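Local coordinates for general Secretion Pathway Protein (Vibrio vulnificus, PDB 4G54) that probably binds peptidoglycan, as a periplasmic part of the EpsAB fusion protein of the type II secretion system, at residues T28-G33 with G87-V92; L83-Q88 with M119-G124; L138-H143 with T166-E171; L153-L158 with M173-W178. All coordinates share one frame; numbering follows the deposited sequence.

From the N terminus, contact 1 is the first to close, bringing the start of helix 30-40 back against strand 88-97. Contact 2 opens where contact 1 ends, sharing G87 and Q88 with it, and joins the end of strand 79-85 to the chain leaving helix 115-121. The two meet in the antiparallel sheet, their centres about 11 Å apart. Contacts 3 and 4 come after both of these, on the opposite side of the chain's centre. Their segments alternate and so cross: 138-143 closes on 166-171, and 153-158 on 173-178. Both use helix 170-182, and F168 of contact 3 packs on M173 and V176 of contact 4, uniting them within the putative peptidoglycan-binding region.

Contact 1 (T28-G33 with G87-V92); sequences TTRAQG and GQRAYV
The ring of Y91 lies against the T29-R30 backbone at the start of helix 30-40, and here the packing is close. R30 N stands 3.4 Å above the ring plane, displaced toward the rim, while T29 C comes within 3.3 Å of Y91 CD1. R30 CB covers the same face in a CH-pi contact, 4.2 Å from the centroid of the Y91 ring. T28 O approaches differently, in the ring plane at the edge beside CE1. In R30, chi1 of -168° sets CG anti to the backbone N, 4.1 Å from Y91 CE2. Y91 CE2 also lies over one face of the R30 guanidinium, whose plane is turned 69° from the ring.

At the polar end R89 grips the Y91 hydroxyl side-on, NE reaching OH at 3.1 Å and NH2 reaching the same OH at 2.9 Å. R30 NH2 and R89 NH2 come to 3.4 Å without bonding; E125, in salt bridges with both arginines, probably offsets the like charges, and T127 takes a further bond from R30 NH1. The T28 side is looser: T28 O and R89 O stand 4.1 Å apart, joined by a water. Another water accepts from R30 N beside Y91 OH. T29 is the N-cap, its OG1 accepting from Q32 N. A capped helix start laid on an antiparallel sheet is consistent with the papain-like fold of the peptidase C39-like family.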
loop_
_atom_site.group_PDB
_atom_site.type_symbol
_atom_site.label_atom_id
_atom_site.label_comp_id
_atom_site.label_asym_id
_atom_site.label_seq_id
_atom_site.Cartn_x
_atom_site.Cartn_y
_atom_site.Cartn_z
ATOM N N THR A 28 19.777 5.757 2.049
ATOM C CA THR A 28 20.347 6.349 0.847
ATOM C C THR A 28 20.089 5.589 -0.447
ATOM O O THR A 28 20.466 6.058 -1.519
ATOM C CB THR A 28 21.890 6.521 1.025
ATOM O OG1 THR A 28 22.434 5.218 1.235
ATOM C CG2 THR A 28 22.165 7.351 2.249
ATOM N N THR A 29 19.403 4.449 -0.366
ATOM C CA THR A 29 19.012 3.724 -1.558
ATOM C C THR A 29 17.582 3.345 -1.446
ATOM O O THR A 29 17.040 3.210 -0.314
ATOM C CB THR A 29 19.789 2.413 -1.776
ATOM O OG1 THR A 29 19.444 1.465 -0.759
ATOM C CG2 THR A 29 21.288 2.641 -1.723
ATOM N N ARG A 30 16.986 3.148 -2.624
ATOM C CA ARG A 30 15.570 2.776 -2.687
ATOM C C ARG A 30 15.380 1.416 -2.004
ATOM O O ARG A 30 14.409 1.218 -1.316
ATOM C CB ARG A 30 15.077 2.782 -4.107
ATOM C CG ARG A 30 13.524 2.684 -4.127
ATOM C CD ARG A 30 12.864 2.511 -5.500
ATOM N NE ARG A 30 13.513 3.207 -6.598
ATOM C CZ ARG A 30 13.250 4.436 -6.966
ATOM N NH1 ARG A 30 12.298 5.144 -6.353
ATOM N NH2 ARG A 30 13.942 4.986 -8.004
ATOM N N ALA A 31 16.316 0.491 -2.203
ATOM C CA ALA A 31 16.174 -0.837 -1.615
ATOM C C ALA A 31 16.180 -0.730 -0.091
ATOM O O ALA A 31 15.402 -1.407 0.554
ATOM C CB ALA A 31 17.324 -1.729 -2.093
ATOM N N GLN A 32 17.008 0.121 0.480
ATOM C CA GLN A 32 17.007 0.336 1.914
ATOM C C GLN A 32 15.639 0.872 2.390
ATOM O O GLN A 32 15.034 0.378 3.390
ATOM C CB GLN A 32 18.100 1.383 2.273
ATOM C CG GLN A 32 18.366 1.441 3.669
ATOM C CD GLN A 32 19.522 2.331 3.939
ATOM O OE1 GLN A 32 20.157 2.889 2.992
ATOM N NE2 GLN A 32 19.826 2.489 5.232
ATOM N N GLY A 33 15.130 1.877 1.663
ATOM C CA GLY A 33 13.781 2.399 1.984
ATOM C C GLY A 33 12.694 1.387 1.879
ATOM O O GLY A 33 11.770 1.380 2.696
ATOM N N GLY A 87 21.709 17.271 -6.060
ATOM C CA GLY A 87 22.354 16.116 -6.692
ATOM C C GLY A 87 22.426 14.882 -5.818
ATOM O O GLY A 87 22.939 13.835 -6.247
ATOM N N GLN A 88 21.927 14.978 -4.593
ATOM C CA GLN A 88 21.852 13.788 -3.728
ATOM C C GLN A 88 20.418 13.262 -3.642
ATOM O O GLN A 88 19.470 14.063 -3.760
ATOM C CB GLN A 88 22.341 14.123 -2.328
ATOM C CG GLN A 88 23.698 14.760 -2.338
ATOM C CD GLN A 88 24.596 14.061 -1.377
ATOM O OE1 GLN A 88 25.295 13.112 -1.746
ATOM N NE2 GLN A 88 24.547 14.480 -0.112
ATOM N N ARG A 89 20.278 11.936 -3.486
ATOM C CA ARG A 89 18.940 11.347 -3.183
ATOM C C ARG A 89 18.948 10.652 -1.823
ATOM O O ARG A 89 19.984 10.127 -1.359
ATOM C CB ARG A 89 18.426 10.359 -4.272
ATOM C CG ARG A 89 18.103 11.071 -5.606
ATOM C CD ARG A 89 18.296 10.169 -6.806
ATOM N NE ARG A 89 17.316 9.094 -6.787
ATOM C CZ ARG A 89 16.106 9.124 -7.363
ATOM N NH1 ARG A 89 15.705 10.199 -8.056
ATOM N NH2 ARG A 89 15.296 8.043 -7.243
ATOM N N ALA A 90 17.789 10.637 -1.201
ATOM C CA ALA A 90 17.551 9.911 0.034
ATOM C C ALA A 90 16.107 9.515 0.048
ATOM O O ALA A 90 15.303 9.934 -0.837
ATOM C CB ALA A 90 17.855 10.748 1.268
ATOM N N TYR A 91 15.760 8.607 0.948
ATOM C CA TYR A 91 14.442 7.935 0.849
ATOM C C TYR A 91 13.887 7.891 2.279
ATOM O O TYR A 91 14.598 7.560 3.187
ATOM C CB TYR A 91 14.628 6.475 0.331
ATOM C CG TYR A 91 15.136 6.477 -1.086
ATOM C CD1 TYR A 91 16.522 6.517 -1.366
ATOM C CD2 TYR A 91 14.215 6.511 -2.156
ATOM C CE1 TYR A 91 16.963 6.591 -2.667
ATOM C CE2 TYR A 91 14.650 6.557 -3.510
ATOM C CZ TYR A 91 16.044 6.584 -3.752
ATOM O OH TYR A 91 16.549 6.632 -5.017
ATOM N N VAL A 92 12.608 8.236 2.447
ATOM C CA VAL A 92 12.006 8.242 3.786
ATOM C C VAL A 92 10.570 7.692 3.676
ATOM O O VAL A 92 9.937 7.816 2.636
ATOM C CB VAL A 92 12.037 9.690 4.388
ATOM C CG1 VAL A 92 11.081 10.666 3.642
ATOM C CG2 VAL A 92 11.751 9.648 5.819
HETATM O O HOH W 1 21.416 8.047 -2.901
HETATM O O HOH W 2 18.478 3.960 -5.076
#

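Contact 2 (L83-Q88 with M119-G124); sequences LQHEGQ and MSLWRG
Q84 meets L121 and R123 through backbone, side chain and water. The direct hydrogen bond runs from Q84 N to L121 O at 2.8 Å, nearly straight at 168° and close to the C=O axis of the acceptor. L121 O also receives a CA-H...O contact from L83 CA at 3.4 Å, so one carbonyl serves two successive residues of the strand.

Two waters extend the polar part. One accepts from both Q84 NE2 and R123 N, joining a side-chain amide to the opposite backbone. The second accepts from R123 NE and lies within hydrogen-bonding distance of Q84 O and S120 O.

The long side chains meet by van der Waals contact. Q84 CB sits over one face of the R123 guanidinium, 3.4 Å above its plane and displaced toward the rim, and Q84 CG meets R123 CD at 3.7 Å. The glutamine CG nearly eclipses its backbone N (chi1 -20°), which places it against the extended arginine. The amide and guanidinium planes are 27° apart.

Two leucines make the apolar contacts. L83 CD2 meets W122 CB at 4.0 Å, the two side chains crossing at about a right angle, and L121 CD2 touches H85 CB at 4.0 Å.

Strand 79-85 is neighboured by strands 88-97 and 125-131; L83 also packs on V92, while W122 leans on L72 of helix 69-73, just before the chain turns at G124 into strand 125-131.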
loop_
_atom_site.group_PDB
_atom_site.type_symbol
_atom_site.label_atom_id
_atom_site.label_comp_id
_atom_site.label_asym_id
_atom_site.label_seq_id
_atom_site.Cartn_x
_atom_site.Cartn_y
_atom_site.Cartn_z
ATOM N N LEU A 83 13.629 11.851 -1.624
ATOM C CA LEU A 83 14.025 13.255 -1.330
ATOM C C LEU A 83 15.248 13.600 -2.201
ATOM O O LEU A 83 16.092 12.731 -2.475
ATOM C CB LEU A 83 14.319 13.407 0.148
ATOM C CG LEU A 83 13.166 13.017 1.114
ATOM C CD1 LEU A 83 13.555 13.408 2.564
ATOM C CD2 LEU A 83 11.872 13.682 0.690
ATOM N N GLN A 84 15.312 14.838 -2.697
ATOM C CA GLN A 84 16.418 15.211 -3.592
ATOM C C GLN A 84 16.938 16.541 -3.040
ATOM O O GLN A 84 16.145 17.395 -2.639
ATOM C CB GLN A 84 16.011 15.270 -5.117
ATOM C CG GLN A 84 14.681 14.463 -5.511
ATOM C CD GLN A 84 14.538 13.846 -6.961
ATOM O OE1 GLN A 84 15.461 13.948 -7.804
ATOM N NE2 GLN A 84 13.345 13.173 -7.228
ATOM N N HIS A 85 18.265 16.656 -2.911
ATOM C CA HIS A 85 18.894 17.921 -2.486
ATOM C C HIS A 85 20.270 18.023 -3.102
ATOM O O HIS A 85 21.184 17.229 -2.803
ATOM C CB HIS A 85 18.965 18.091 -0.968
ATOM C CG HIS A 85 19.623 19.367 -0.539
ATOM N ND1 HIS A 85 19.056 20.608 -0.767
ATOM C CD2 HIS A 85 20.806 19.594 0.087
ATOM C CE1 HIS A 85 19.866 21.544 -0.300
ATOM N NE2 HIS A 85 20.929 20.956 0.233
ATOM N N GLU A 86 20.387 19.056 -3.953
ATOM C CA GLU A 86 21.568 19.329 -4.744
ATOM C C GLU A 86 22.364 18.088 -5.220
ATOM O O GLU A 86 23.534 17.882 -4.843
ATOM C CB GLU A 86 22.408 20.430 -4.066
ATOM C CG GLU A 86 22.964 20.140 -2.675
ATOM C CD GLU A 86 23.845 21.276 -2.168
ATOM O OE1 GLU A 86 25.092 21.168 -2.329
ATOM O OE2 GLU A 86 23.294 22.297 -1.653
ATOM N N GLY A 87 21.709 17.271 -6.060
ATOM C CA GLY A 87 22.354 16.116 -6.692
ATOM C C GLY A 87 22.426 14.882 -5.818
ATOM O O GLY A 87 22.939 13.835 -6.247
ATOM N N GLN A 88 21.927 14.978 -4.593
ATOM C CA GLN A 88 21.852 13.788 -3.728
ATOM C C GLN A 88 20.418 13.262 -3.642
ATOM O O GLN A 88 19.470 14.063 -3.760
ATOM C CB GLN A 88 22.341 14.123 -2.328
ATOM C CG GLN A 88 23.698 14.760 -2.338
ATOM C CD GLN A 88 24.596 14.061 -1.377
ATOM O OE1 GLN A 88 25.295 13.112 -1.746
ATOM N NE2 GLN A 88 24.547 14.480 -0.112
ATOM N N MET A 119 8.163 20.085 0.984
ATOM C CA MET A 119 8.271 20.550 -0.385
ATOM C C MET A 119 9.637 21.036 -0.760
ATOM O O MET A 119 9.969 21.036 -1.980
ATOM C CB MET A 119 7.156 21.589 -0.672
ATOM C CG MET A 119 5.723 20.957 -0.634
ATOM S SD MET A 119 5.372 19.300 -1.382
ATOM C CE MET A 119 4.181 18.753 -0.269
ATOM N N SER A 120 10.446 21.442 0.233
ATOM C CA SER A 120 11.800 21.848 -0.044
ATOM C C SER A 120 12.729 20.676 -0.476
ATOM O O SER A 120 13.736 20.910 -1.165
ATOM C CB SER A 120 12.314 22.668 1.146
ATOM O OG SER A 120 12.640 21.760 2.172
ATOM N N LEU A 121 12.307 19.437 -0.200
ATOM C CA LEU A 121 13.139 18.277 -0.401
ATOM C C LEU A 121 12.446 17.249 -1.344
ATOM O O LEU A 121 13.128 16.425 -1.950
ATOM C CB LEU A 121 13.387 17.612 0.961
ATOM C CG LEU A 121 14.332 18.447 1.911
ATOM C CD1 LEU A 121 14.659 17.646 3.138
ATOM C CD2 LEU A 121 15.640 18.850 1.186
ATOM N N TRP A 122 11.118 17.264 -1.454
ATOM C CA TRP A 122 10.417 16.214 -2.226
ATOM C C TRP A 122 10.030 16.803 -3.579
ATOM O O TRP A 122 9.376 17.895 -3.621
ATOM C CB TRP A 122 9.175 15.761 -1.459
ATOM C CG TRP A 122 8.382 14.700 -2.168
ATOM C CD1 TRP A 122 8.814 13.427 -2.582
ATOM C CD2 TRP A 122 7.003 14.810 -2.531
ATOM N NE1 TRP A 122 7.719 12.760 -3.147
ATOM C CE2 TRP A 122 6.631 13.610 -3.189
ATOM C CE3 TRP A 122 6.068 15.861 -2.439
ATOM C CZ2 TRP A 122 5.350 13.384 -3.691
ATOM C CZ3 TRP A 122 4.795 15.662 -2.979
ATOM C CH2 TRP A 122 4.420 14.401 -3.549
ATOM N N ARG A 123 10.369 16.086 -4.666
ATOM C CA ARG A 123 10.070 16.562 -6.010
ATOM C C ARG A 123 8.984 15.731 -6.691
ATOM O O ARG A 123 8.702 15.883 -7.874
ATOM C CB ARG A 123 11.337 16.646 -6.888
ATOM C CG ARG A 123 12.360 17.681 -6.353
ATOM C CD ARG A 123 13.686 17.673 -7.160
ATOM N NE ARG A 123 14.731 18.475 -6.490
ATOM C CZ ARG A 123 16.052 18.475 -6.757
ATOM N NH1 ARG A 123 16.590 17.691 -7.693
ATOM N NH2 ARG A 123 16.858 19.270 -6.053
ATOM N N GLY A 124 8.294 14.916 -5.935
ATOM C CA GLY A 124 7.151 14.206 -6.511
ATOM C C GLY A 124 7.287 12.721 -6.512
ATOM O O GLY A 124 6.288 12.021 -6.692
HETATM O O HOH W 3 11.124 13.349 -5.319
HETATM O O HOH W 4 14.286 19.349 -3.827
#

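Contact 3 (L138-H143 with T166-E171); sequences LRLGMH and TQFNAE
A type II beta turn from R139 to M142, leading toward helix 145-158 of the putative peptidoglycan-binding domain, closes over F168 just ahead of helix 170-182. Two backbone bonds fasten it: G141 N donates to F168 O at 2.9 Å, in the carbonyl plane and almost straight (177°), and F168 N donates to M142 O at 2.8 Å. The peptide between R139 and L140 lies over one face of the F168 ring, with R139 C 3.5 Å above its centre and L140 N toward the rim. A chi1 of -168° puts CG of F168 anti to its backbone N, 3.4 Å from R139 O; L138 O comes within 3.4 Å of F168 CE2. L140 folds its CD1 to 3.5 Å from F168 O. Beyond the turn, H143 and Q167 run side by side, Q167 NE2 lying 3.5 Å from H143 CB, the ring and amide planes 19° apart. N169 then caps the helix through OD1 to L172 N.

Both backbone polar groups of F168 are thus satisfied by the turn, while its buried phenyl is held by the peptide of the turn together with the apolar side chains of I147, L150, M173 and V176.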
loop_
_atom_site.group_PDB
_atom_site.type_symbol
_atom_site.label_atom_id
_atom_site.label_comp_id
_atom_site.label_asym_id
_atom_site.label_seq_id
_atom_site.Cartn_x
_atom_site.Cartn_y
_atom_site.Cartn_z
ATOM N N LEU A 138 -12.016 -11.909 -12.319
ATOM C CA LEU A 138 -13.018 -12.774 -11.654
ATOM C C LEU A 138 -14.424 -12.381 -12.160
ATOM O O LEU A 138 -14.734 -11.178 -12.265
ATOM C CB LEU A 138 -12.900 -12.570 -10.133
ATOM C CG LEU A 138 -11.445 -12.921 -9.636
ATOM C CD1 LEU A 138 -11.503 -12.574 -8.203
ATOM C CD2 LEU A 138 -11.058 -14.424 -9.735
ATOM N N ARG A 139 -15.278 -13.361 -12.451
ATOM C CA ARG A 139 -16.592 -13.075 -12.985
ATOM C C ARG A 139 -17.577 -14.103 -12.491
ATOM O O ARG A 139 -17.201 -15.183 -11.970
ATOM C CB ARG A 139 -16.597 -12.996 -14.486
ATOM C CG ARG A 139 -16.340 -14.357 -15.088
ATOM C CD ARG A 139 -16.223 -14.412 -16.627
ATOM N NE ARG A 139 -14.965 -13.809 -17.098
ATOM C CZ ARG A 139 -14.901 -12.688 -17.815
ATOM N NH1 ARG A 139 -16.012 -11.939 -18.056
ATOM N NH2 ARG A 139 -13.697 -12.258 -18.223
ATOM N N LEU A 140 -18.844 -13.732 -12.672
ATOM C CA LEU A 140 -19.946 -14.595 -12.295
ATOM C C LEU A 140 -19.711 -16.034 -12.739
ATOM O O LEU A 140 -19.442 -16.287 -13.918
ATOM C CB LEU A 140 -21.226 -14.067 -13.012
ATOM C CG LEU A 140 -22.525 -14.805 -12.639
ATOM C CD1 LEU A 140 -22.987 -14.342 -11.213
ATOM C CD2 LEU A 140 -23.560 -14.371 -13.707
ATOM N N GLY A 141 -19.934 -16.926 -11.788
ATOM C CA GLY A 141 -19.815 -18.384 -12.052
ATOM C C GLY A 141 -18.534 -18.967 -11.551
ATOM O O GLY A 141 -18.415 -20.185 -11.349
ATOM N N MET A 142 -17.542 -18.136 -11.336
ATOM C CA MET A 142 -16.271 -18.639 -10.873
ATOM C C MET A 142 -16.321 -18.945 -9.352
ATOM O O MET A 142 -17.170 -18.443 -8.620
ATOM C CB MET A 142 -15.100 -17.647 -11.151
ATOM C CG MET A 142 -14.860 -17.520 -12.656
ATOM S SD MET A 142 -13.551 -16.314 -13.032
ATOM C CE MET A 142 -12.090 -17.199 -12.507
ATOM N N HIS A 143 -15.393 -19.771 -8.880
ATOM C CA HIS A 143 -15.373 -20.160 -7.474
ATOM C C HIS A 143 -13.986 -20.447 -6.981
ATOM O O HIS A 143 -13.122 -20.830 -7.796
ATOM C CB HIS A 143 -16.305 -21.350 -7.218
ATOM C CG HIS A 143 -15.850 -22.599 -7.869
ATOM N ND1 HIS A 143 -16.110 -22.876 -9.201
ATOM C CD2 HIS A 143 -15.095 -23.616 -7.406
ATOM C CE1 HIS A 143 -15.585 -24.054 -9.508
ATOM N NE2 HIS A 143 -14.946 -24.510 -8.445
ATOM N N THR A 166 -17.742 -18.594 -1.434
ATOM C CA THR A 166 -16.687 -19.054 -2.255
ATOM C C THR A 166 -17.083 -18.991 -3.700
ATOM O O THR A 166 -16.273 -19.268 -4.587
ATOM C CB THR A 166 -16.498 -20.607 -1.920
ATOM O OG1 THR A 166 -16.203 -20.669 -0.526
ATOM C CG2 THR A 166 -15.329 -21.171 -2.682
ATOM N N GLN A 167 -18.319 -18.629 -3.962
ATOM C CA GLN A 167 -18.871 -18.640 -5.345
ATOM C C GLN A 167 -19.163 -17.217 -5.750
ATOM O O GLN A 167 -19.800 -16.452 -5.002
ATOM C CB GLN A 167 -20.207 -19.432 -5.426
ATOM C CG GLN A 167 -19.974 -20.909 -5.348
ATOM C CD GLN A 167 -19.854 -21.504 -6.777
ATOM O OE1 GLN A 167 -20.117 -20.796 -7.790
ATOM N NE2 GLN A 167 -19.468 -22.808 -6.866
ATOM N N PHE A 168 -18.743 -16.846 -6.954
ATOM C CA PHE A 168 -19.045 -15.499 -7.476
ATOM C C PHE A 168 -20.479 -15.647 -8.002
ATOM O O PHE A 168 -20.741 -16.065 -9.139
ATOM C CB PHE A 168 -17.992 -15.115 -8.584
ATOM C CG PHE A 168 -18.026 -13.638 -9.003
ATOM C CD1 PHE A 168 -19.214 -12.955 -9.226
ATOM C CD2 PHE A 168 -16.798 -12.998 -9.224
ATOM C CE1 PHE A 168 -19.154 -11.586 -9.638
ATOM C CE2 PHE A 168 -16.736 -11.661 -9.592
ATOM C CZ PHE A 168 -17.902 -10.939 -9.888
ATOM N N ASN A 169 -21.403 -15.198 -7.148
ATOM C CA ASN A 169 -22.837 -15.330 -7.430
ATOM C C ASN A 169 -23.503 -14.033 -7.814
ATOM O O ASN A 169 -22.833 -12.993 -7.959
ATOM C CB ASN A 169 -23.509 -16.030 -6.217
ATOM C CG ASN A 169 -23.302 -15.259 -4.935
ATOM O OD1 ASN A 169 -22.989 -14.076 -4.951
ATOM N ND2 ASN A 169 -23.499 -15.943 -3.789
ATOM N N ALA A 170 -24.814 -14.015 -7.978
ATOM C CA ALA A 170 -25.503 -12.817 -8.451
ATOM C C ALA A 170 -25.354 -11.694 -7.454
ATOM O O ALA A 170 -25.199 -10.522 -7.857
ATOM C CB ALA A 170 -27.010 -13.163 -8.749
ATOM N N GLU A 171 -25.368 -12.018 -6.163
ATOM C CA GLU A 171 -25.294 -10.947 -5.162
ATOM C C GLU A 171 -23.876 -10.375 -5.105
ATOM O O GLU A 171 -23.684 -9.141 -5.015
ATOM C CB GLU A 171 -25.727 -11.499 -3.816
ATOM C CG GLU A 171 -25.802 -10.338 -2.807
ATOM C CD GLU A 171 -26.393 -10.683 -1.459
ATOM O OE1 GLU A 171 -26.585 -11.917 -1.181
ATOM O OE2 GLU A 171 -26.684 -9.718 -0.676
#

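Contact 4 (L153-L158 with M173-W178); sequences LLAKAL and MQRVEW
R175 reaches from helix 170-182 across to A155 and L158 of helix 145-158, in a helix pair of the putative peptidoglycan-binding domain. The short segments run in broadly similar directions, 40° apart, with axes 10.6 Å apart at closest, and side chains fill the gap. R175 NH2 comes to 3.5 Å from A155 CA, and A155 N lies in the guanidinium plane at its edge. L158 CD1 covers one face of the same group, 3.9 Å from R175 NH2. On the buried side L154 CD1 meets V176 CG2 at 3.8 Å; although CB of V176 points away from helix 145-158, this methyl stands beside the residue's own backbone N and faces the leucine.

What positions the arginine lies one shell out. Its chain bends at chi3 (58°), which sets NE to one side of the extended part, and NH2 forms a salt bridge with D160, in the chain that follows L158. The charge is therefore paired while the flat group rests on aliphatic carbon. L154 is backed by L172 and F179, and L158 also touches W182. At the outer margin, L158 CD2 approaches the exposed W178 ring at its edge, near the ring plane, 3.9 Å from CD1.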
loop_
_atom_site.group_PDB
_atom_site.type_symbol
_atom_site.label_atom_id
_atom_site.label_comp_id
_atom_site.label_asym_id
_atom_site.label_seq_id
_atom_site.Cartn_x
_atom_site.Cartn_y
_atom_site.Cartn_z
ATOM N N LEU A 153 -12.383 -8.239 0.539
ATOM C CA LEU A 153 -11.849 -6.884 0.207
ATOM C C LEU A 153 -13.008 -5.940 -0.104
ATOM O O LEU A 153 -13.004 -4.771 0.262
ATOM C CB LEU A 153 -10.949 -7.034 -1.065
ATOM C CG LEU A 153 -9.634 -7.687 -0.772
ATOM C CD1 LEU A 153 -8.898 -7.959 -2.127
ATOM C CD2 LEU A 153 -8.765 -6.794 0.109
ATOM N N LEU A 154 -14.047 -6.475 -0.778
ATOM C CA LEU A 154 -15.182 -5.546 -1.125
ATOM C C LEU A 154 -15.872 -5.113 0.136
ATOM O O LEU A 154 -16.245 -3.927 0.240
ATOM C CB LEU A 154 -16.258 -6.242 -1.984
ATOM C CG LEU A 154 -15.867 -6.355 -3.393
ATOM C CD1 LEU A 154 -16.854 -7.355 -4.104
ATOM C CD2 LEU A 154 -16.022 -4.890 -4.061
ATOM N N ALA A 155 -16.064 -6.000 1.117
ATOM C CA ALA A 155 -16.693 -5.592 2.390
ATOM C C ALA A 155 -15.838 -4.562 3.108
ATOM O O ALA A 155 -16.347 -3.591 3.677
ATOM C CB ALA A 155 -16.936 -6.845 3.268
ATOM N N LYS A 156 -14.515 -4.704 2.977
ATOM C CA LYS A 156 -13.666 -3.731 3.643
ATOM C C LYS A 156 -13.782 -2.342 2.940
ATOM O O LYS A 156 -13.790 -1.265 3.628
ATOM C CB LYS A 156 -12.185 -4.210 3.596
ATOM C CG LYS A 156 -11.218 -3.323 4.372
ATOM C CD LYS A 156 -11.017 -3.788 5.840
ATOM C CE LYS A 156 -9.791 -4.718 6.011
ATOM N NZ LYS A 156 -8.491 -4.124 6.537
ATOM N N ALA A 157 -13.788 -2.298 1.611
ATOM C CA ALA A 157 -13.869 -1.066 0.914
ATOM C C ALA A 157 -15.205 -0.377 1.087
ATOM O O ALA A 157 -15.251 0.859 1.299
ATOM C CB ALA A 157 -13.620 -1.308 -0.530
ATOM N N LEU A 158 -16.261 -1.179 1.113
ATOM C CA LEU A 158 -17.605 -0.630 1.230
ATOM C C LEU A 158 -18.011 -0.382 2.674
ATOM O O LEU A 158 -19.092 0.165 2.939
ATOM C CB LEU A 158 -18.652 -1.553 0.557
ATOM C CG LEU A 158 -18.409 -1.756 -0.948
ATOM C CD1 LEU A 158 -19.530 -2.676 -1.428
ATOM C CD2 LEU A 158 -18.520 -0.445 -1.757
ATOM N N MET A 173 -21.950 -10.158 -7.651
ATOM C CA MET A 173 -21.908 -9.316 -8.858
ATOM C C MET A 173 -22.531 -7.906 -8.565
ATOM O O MET A 173 -21.942 -6.883 -9.009
ATOM C CB MET A 173 -22.633 -10.030 -10.020
ATOM C CG MET A 173 -22.391 -9.294 -11.307
ATOM S SD MET A 173 -23.102 -10.335 -12.672
ATOM C CE MET A 173 -22.829 -9.148 -14.023
ATOM N N GLN A 174 -23.661 -7.872 -7.847
ATOM C CA GLN A 174 -24.286 -6.561 -7.502
ATOM C C GLN A 174 -23.316 -5.785 -6.619
ATOM O O GLN A 174 -23.283 -4.549 -6.709
ATOM C CB GLN A 174 -25.618 -6.853 -6.770
ATOM C CG GLN A 174 -26.595 -7.442 -7.757
ATOM C CD GLN A 174 -27.822 -6.570 -7.883
ATOM O OE1 GLN A 174 -27.934 -5.708 -8.768
ATOM N NE2 GLN A 174 -28.713 -6.721 -6.912
ATOM N N ARG A 175 -22.535 -6.454 -5.785
ATOM C CA ARG A 175 -21.578 -5.719 -4.905
ATOM C C ARG A 175 -20.379 -5.195 -5.670
ATOM O O ARG A 175 -19.939 -4.085 -5.433
ATOM C CB ARG A 175 -21.069 -6.614 -3.751
ATOM C CG ARG A 175 -22.293 -6.847 -2.797
ATOM C CD ARG A 175 -21.913 -7.843 -1.643
ATOM N NE ARG A 175 -20.770 -7.364 -0.831
ATOM C CZ ARG A 175 -20.799 -6.291 -0.026
ATOM N NH1 ARG A 175 -21.886 -5.515 0.164
ATOM N NH2 ARG A 175 -19.646 -5.997 0.620
ATOM N N VAL A 176 -19.901 -5.981 -6.643
ATOM C CA VAL A 176 -18.903 -5.426 -7.585
ATOM C C VAL A 176 -19.429 -4.167 -8.294
ATOM O O VAL A 176 -18.716 -3.136 -8.377
ATOM C CB VAL A 176 -18.475 -6.474 -8.605
ATOM C CG1 VAL A 176 -17.528 -5.891 -9.689
ATOM C CG2 VAL A 176 -17.701 -7.555 -7.837
ATOM N N GLU A 177 -20.681 -4.252 -8.801
ATOM C CA GLU A 177 -21.224 -3.049 -9.415
ATOM C C GLU A 177 -21.327 -1.848 -8.489
ATOM O O GLU A 177 -21.119 -0.697 -8.930
ATOM C CB GLU A 177 -22.652 -3.394 -9.984
ATOM C CG GLU A 177 -22.623 -4.420 -11.110
ATOM C CD GLU A 177 -23.952 -5.124 -11.373
ATOM O OE1 GLU A 177 -25.033 -4.655 -10.914
ATOM O OE2 GLU A 177 -23.968 -6.165 -12.121
ATOM N N TRP A 178 -21.685 -2.092 -7.215
ATOM C CA TRP A 178 -21.791 -0.978 -6.267
ATOM C C TRP A 178 -20.441 -0.348 -6.059
ATOM O O TRP A 178 -20.331 0.872 -6.026
ATOM C CB TRP A 178 -22.341 -1.576 -4.939
ATOM C CG TRP A 178 -22.885 -0.544 -3.981
ATOM C CD1 TRP A 178 -22.183 0.225 -3.044
ATOM C CD2 TRP A 178 -24.259 -0.181 -3.856
ATOM N NE1 TRP A 178 -23.088 1.041 -2.333
ATOM C CE2 TRP A 178 -24.356 0.834 -2.848
ATOM C CE3 TRP A 178 -25.420 -0.602 -4.565
ATOM C CZ2 TRP A 178 -25.572 1.386 -2.481
ATOM C CZ3 TRP A 178 -26.676 0.003 -4.191
ATOM C CH2 TRP A 178 -26.692 0.977 -3.199
#